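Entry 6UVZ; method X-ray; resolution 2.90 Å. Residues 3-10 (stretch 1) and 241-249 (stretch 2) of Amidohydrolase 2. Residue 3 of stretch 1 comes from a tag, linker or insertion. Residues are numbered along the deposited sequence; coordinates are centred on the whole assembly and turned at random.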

ATOM      1  N   ALA A   3      16.977 -14.640  -3.476  1.00 98.42           N
ATOM      2  CA  ALA A   3      17.914 -13.773  -2.773  1.00102.53           C
ATOM      3  C   ALA A   3      19.285 -13.792  -3.440  1.00124.90           C
ATOM      4  O   ALA A   3      20.232 -13.172  -2.954  1.00120.37           O
ATOM      5  CB  ALA A   3      18.026 -14.186  -1.314  1.00 81.95           C
HETATM    6  N   MSE A   4      19.389 -14.515  -4.556  1.00143.15           N
HETATM    7  CA  MSE A   4      20.615 -14.542  -5.353  1.00138.98           C
HETATM    8  C   MSE A   4      20.695 -13.230  -6.129  1.00140.08           C
HETATM    9  O   MSE A   4      20.282 -13.127  -7.286  1.00149.58           O
HETATM   10  CB  MSE A   4      20.634 -15.755  -6.275  1.00125.64           C
ATOM     11  N   THR A   5      21.267 -12.220  -5.461  1.00127.57           N
ATOM     12  CA  THR A   5      21.284 -10.810  -5.857  1.00108.41           C
ATOM     13  C   THR A   5      19.981 -10.380  -6.534  1.00 94.45           C
ATOM     14  O   THR A   5      19.796 -10.535  -7.746  1.00 92.89           O
ATOM     15  CB  THR A   5      22.527 -10.493  -6.718  1.00102.46           C
ATOM     16  OG1 THR A   5      22.569  -9.090  -7.013  1.00100.53           O
ATOM     17  CG2 THR A   5      22.607 -11.308  -8.024  1.00 96.45           C
ATOM     18  N   LEU A   6      19.065  -9.825  -5.741  1.00 82.14           N
ATOM     19  CA  LEU A   6      17.726  -9.465  -6.193  1.00 65.92           C
ATOM     20  C   LEU A   6      17.402  -8.044  -5.761  1.00 62.86           C
ATOM     21  O   LEU A   6      17.626  -7.679  -4.601  1.00 62.06           O
ATOM     22  CB  LEU A   6      16.683 -10.437  -5.629  1.00 65.53           C
ATOM     23  CG  LEU A   6      15.210 -10.041  -5.752  1.00 53.74           C
ATOM     24  CD1 LEU A   6      14.716 -10.207  -7.181  1.00 55.39           C
ATOM     25  CD2 LEU A   6      14.355 -10.845  -4.781  1.00 41.01           C
ATOM     26  N   ASN A   7      16.869  -7.249  -6.687  1.00 56.43           N
ATOM     27  CA  ASN A   7      16.453  -5.884  -6.395  1.00 49.50           C
ATOM     28  C   ASN A   7      15.028  -5.888  -5.854  1.00 51.43           C
ATOM     29  O   ASN A   7      14.146  -6.545  -6.416  1.00 53.06           O
ATOM     30  CB  ASN A   7      16.545  -5.012  -7.647  1.00 45.42           C
ATOM     31  CG  ASN A   7      17.955  -4.926  -8.196  1.00 50.60           C
ATOM     32  OD1 ASN A   7      18.929  -4.961  -7.443  1.00 57.08           O
ATOM     33  ND2 ASN A   7      18.072  -4.814  -9.513  1.00 51.04           N
ATOM     34  N   VAL A   8      14.807  -5.150  -4.766  1.00 48.83           N
ATOM     35  CA  VAL A   8      13.531  -5.147  -4.059  1.00 40.94           C
ATOM     36  C   VAL A   8      13.095  -3.707  -3.824  1.00 42.15           C
ATOM     37  O   VAL A   8      13.886  -2.883  -3.350  1.00 40.43           O
ATOM     38  CB  VAL A   8      13.623  -5.907  -2.721  1.00 35.36           C
ATOM     39  CG1 VAL A   8      12.342  -5.739  -1.922  1.00 40.27           C
ATOM     40  CG2 VAL A   8      13.910  -7.381  -2.964  1.00 42.31           C
ATOM     41  N   ILE A   9      11.842  -3.408  -4.156  1.00 41.71           N
ATOM     42  CA  ILE A   9      11.215  -2.124  -3.856  1.00 33.69           C
ATOM     43  C   ILE A   9      10.010  -2.396  -2.968  1.00 36.05           C
ATOM     44  O   ILE A   9       9.058  -3.064  -3.391  1.00 55.73           O
ATOM     45  CB  ILE A   9      10.796  -1.372  -5.129  1.00 28.93           C
ATOM     46  CG1 ILE A   9      12.027  -0.888  -5.898  1.00 38.03           C
ATOM     47  CG2 ILE A   9       9.886  -0.202  -4.782  1.00 25.02           C
ATOM     48  CD1 ILE A   9      11.693  -0.079  -7.135  1.00 24.03           C
ATOM     49  N   ASP A  10      10.050  -1.882  -1.739  1.00 28.21           N
ATOM     50  CA  ASP A  10       8.968  -2.086  -0.781  1.00 29.64           C
ATOM     51  C   ASP A  10       7.862  -1.078  -1.066  1.00 38.79           C
ATOM     52  O   ASP A  10       8.015   0.115  -0.795  1.00 53.18           O
ATOM     53  CB  ASP A  10       9.485  -1.938   0.646  1.00 32.23           C
ATOM     54  CG  ASP A  10       8.641  -2.692   1.652  1.00 37.71           C
ATOM     55  OD1 ASP A  10       9.219  -3.455   2.452  1.00 43.27           O
ATOM     56  OD2 ASP A  10       7.403  -2.537   1.633  1.00 38.71           O
ATOM     57  N   GLY A 241       9.188 -16.395  -6.362  1.00 47.76           N
ATOM     58  CA  GLY A 241      10.564 -16.534  -6.778  1.00 43.94           C
ATOM     59  C   GLY A 241      11.198 -15.168  -6.987  1.00 60.86           C
ATOM     60  O   GLY A 241      10.643 -14.124  -6.644  1.00 80.71           O
ATOM     61  N   GLU A 242      12.395 -15.193  -7.573  1.00 62.38           N
ATOM     62  CA  GLU A 242      13.133 -13.964  -7.866  1.00 73.92           C
ATOM     63  C   GLU A 242      12.541 -13.309  -9.114  1.00 75.06           C
ATOM     64  O   GLU A 242      13.115 -13.311 -10.205  1.00 75.52           O
ATOM     65  CB  GLU A 242      14.617 -14.257  -8.020  1.00 81.87           C
ATOM     66  CG  GLU A 242      15.287 -14.670  -6.720  1.00 94.15           C
ATOM     67  CD  GLU A 242      16.770 -14.924  -6.878  1.00114.22           C
ATOM     68  OE1 GLU A 242      17.146 -15.779  -7.707  1.00120.26           O
ATOM     69  OE2 GLU A 242      17.559 -14.259  -6.177  1.00122.16           O
ATOM     70  N   ASP A 243      11.355 -12.734  -8.928  1.00 65.23           N
ATOM     71  CA  ASP A 243      10.624 -12.070 -10.000  1.00 66.46           C
ATOM     72  C   ASP A 243      10.957 -10.583  -9.980  1.00 72.05           C
ATOM     73  O   ASP A 243      10.715  -9.901  -8.978  1.00 75.75           O
ATOM     74  CB  ASP A 243       9.119 -12.292  -9.838  1.00 66.12           C
ATOM     75  CG  ASP A 243       8.331 -11.928 -11.084  1.00 66.53           C
ATOM     76  OD1 ASP A 243       8.840 -11.154 -11.921  1.00 70.82           O
ATOM     77  OD2 ASP A 243       7.190 -12.418 -11.225  1.00 60.69           O
ATOM     78  N   GLU A 244      11.508 -10.082 -11.087  1.00 69.89           N
ATOM     79  CA  GLU A 244      11.865  -8.669 -11.156  1.00 66.49           C
ATOM     80  C   GLU A 244      10.631  -7.779 -11.217  1.00 61.25           C
ATOM     81  O   GLU A 244      10.648  -6.664 -10.686  1.00 72.08           O
ATOM     82  CB  GLU A 244      12.767  -8.412 -12.362  1.00 73.61           C
ATOM     83  CG  GLU A 244      14.067  -9.196 -12.341  1.00 80.00           C
ATOM     84  CD  GLU A 244      14.954  -8.885 -13.529  1.00 87.96           C
ATOM     85  OE1 GLU A 244      14.660  -7.911 -14.253  1.00 88.08           O
ATOM     86  OE2 GLU A 244      15.946  -9.615 -13.739  1.00 92.09           O
ATOM     87  N   ASP A 245       9.558  -8.247 -11.856  1.00 61.10           N
ATOM     88  CA  ASP A 245       8.339  -7.450 -11.932  1.00 61.99           C
ATOM     89  C   ASP A 245       7.670  -7.337 -10.568  1.00 53.29           C
ATOM     90  O   ASP A 245       7.268  -6.245 -10.150  1.00 56.17           O
ATOM     91  CB  ASP A 245       7.380  -8.054 -12.958  1.00 57.93           C
ATOM     92  CG  ASP A 245       7.919  -7.980 -14.373  1.00 71.30           C
ATOM     93  OD1 ASP A 245       8.565  -6.968 -14.712  1.00 74.28           O
ATOM     94  OD2 ASP A 245       7.696  -8.936 -15.146  1.00 80.47           O
ATOM     95  N   PHE A 246       7.555  -8.457  -9.853  1.00 47.15           N
ATOM     96  CA  PHE A 246       6.875  -8.446  -8.562  1.00 50.50           C
ATOM     97  C   PHE A 246       7.643  -7.647  -7.516  1.00 58.67           C
ATOM     98  O   PHE A 246       7.030  -7.061  -6.617  1.00 53.10           O
ATOM     99  CB  PHE A 246       6.652  -9.881  -8.081  1.00 49.33           C
ATOM    100  CG  PHE A 246       6.130  -9.981  -6.676  1.00 57.08           C
ATOM    101  CD1 PHE A 246       4.831  -9.606  -6.375  1.00 51.94           C
ATOM    102  CD2 PHE A 246       6.935 -10.464  -5.655  1.00 55.13           C
ATOM    103  CE1 PHE A 246       4.346  -9.701  -5.082  1.00 31.96           C
ATOM    104  CE2 PHE A 246       6.456 -10.562  -4.361  1.00 43.97           C
ATOM    105  CZ  PHE A 246       5.160 -10.181  -4.074  1.00 36.97           C
ATOM    106  N   PHE A 247       8.972  -7.590  -7.621  1.00 57.63           N
ATOM    107  CA  PHE A 247       9.788  -7.011  -6.561  1.00 45.44           C
ATOM    108  C   PHE A 247      10.259  -5.588  -6.834  1.00 44.69           C
ATOM    109  O   PHE A 247      10.694  -4.916  -5.891  1.00 38.14           O
ATOM    110  CB  PHE A 247      11.007  -7.899  -6.285  1.00 41.95           C
ATOM    111  CG  PHE A 247      10.717  -9.061  -5.376  1.00 48.74           C
ATOM    112  CD1 PHE A 247      10.503 -10.329  -5.891  1.00 53.78           C
ATOM    113  CD2 PHE A 247      10.652  -8.883  -4.004  1.00 56.68           C
ATOM    114  CE1 PHE A 247      10.235 -11.398  -5.054  1.00 50.92           C
ATOM    115  CE2 PHE A 247      10.385  -9.947  -3.162  1.00 59.71           C
ATOM    116  CZ  PHE A 247      10.176 -11.206  -3.689  1.00 51.35           C
ATOM    117  N   GLU A 248      10.191  -5.104  -8.075  1.00 44.01           N
ATOM    118  CA  GLU A 248      10.614  -3.728  -8.328  1.00 51.75           C
ATOM    119  C   GLU A 248       9.972  -3.109  -9.566  1.00 53.41           C
ATOM    120  O   GLU A 248       9.632  -1.922  -9.556  1.00 59.55           O
ATOM    121  CB  GLU A 248      12.141  -3.649  -8.449  1.00 59.73           C
ATOM    122  CG  GLU A 248      12.745  -4.485  -9.568  1.00 74.48           C
ATOM    123  CD  GLU A 248      14.075  -3.933 -10.051  1.00 79.62           C
ATOM    124  OE1 GLU A 248      14.280  -2.704  -9.956  1.00 67.96           O
ATOM    125  OE2 GLU A 248      14.914  -4.729 -10.523  1.00 81.32           O
ATOM    126  N   ASN A 249       9.799  -3.891 -10.634  1.00 52.30           N
ATOM    127  CA  ASN A 249       9.413  -3.300 -11.912  1.00 52.57           C
ATOM    128  C   ASN A 249       7.954  -2.858 -11.917  1.00 52.35           C
ATOM    129  O   ASN A 249       7.617  -1.832 -12.520  1.00 55.38           O
ATOM    130  CB  ASN A 249       9.688  -4.282 -13.049  1.00 62.84           C
ATOM    131  CG  ASN A 249      11.166  -4.403 -13.366  1.00 67.29           C
ATOM    132  OD1 ASN A 249      11.927  -3.447 -13.206  1.00 58.50           O
ATOM    133  ND2 ASN A 249      11.581  -5.580 -13.819  1.00 78.94           N
TER

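The chain brings its first residues back against a segment more than 230 positions later, setting a short strand ending at Asp-10 across a helix that begins at Glu-244. Their axes approach to 5.9 Å, with 57° between their N-to-C directions. Asp-243 caps the helix, its OD1 accepting from Asp-245 N at 3.0 Å. Further along, the helix widens into a pi-type turn, where Asn-249 N donates to Glu-244 O at 2.9 Å.

At this turn the two backbones bond directly: Ile-9 N donates to Phe-247 O at 2.6 Å, a short bond with an angle of 158° at the hydrogen. Phe-247 O also lies 3.4 Å from Val-8 CA in a CA-H...O contact, so one acceptor meets two successive residues of the strand.

Phe-247 is also the apolar centre of the contact. Its CA-to-CB bond and that of Leu-6 each point toward the opposing stretch. Leu-6 CD2 sits 4.0 Å from the centroid of the Phe-247 ring and 8° off its normal, a CH-pi contact over one face. Val-8 points its CA-to-CB bond away, yet its CG2 still comes within 3.7 Å of Phe-247 CD2. Beyond the ring, Ile-9 CG1 packs 3.8 Å from Glu-248 CB, where the aliphatic base of an acidic side chain serves as apolar surface.

The carboxylate of Glu-248 has polar work as well: Asn-7 ND2 donates to its OE2 at 3.3 Å, a weak bond, while OE1 is satisfied elsewhere in the structure. At the other end, Glu-242 extends to the incoming chain, and its OE2 accepts from Ala-3 N at 2.8 Å. Ala-3 is tag-derived and poorly ordered, so that bond belongs to the construct. The designer's rule is economical: one aromatic residue supplies both a ring for packing and a carbonyl for bonding.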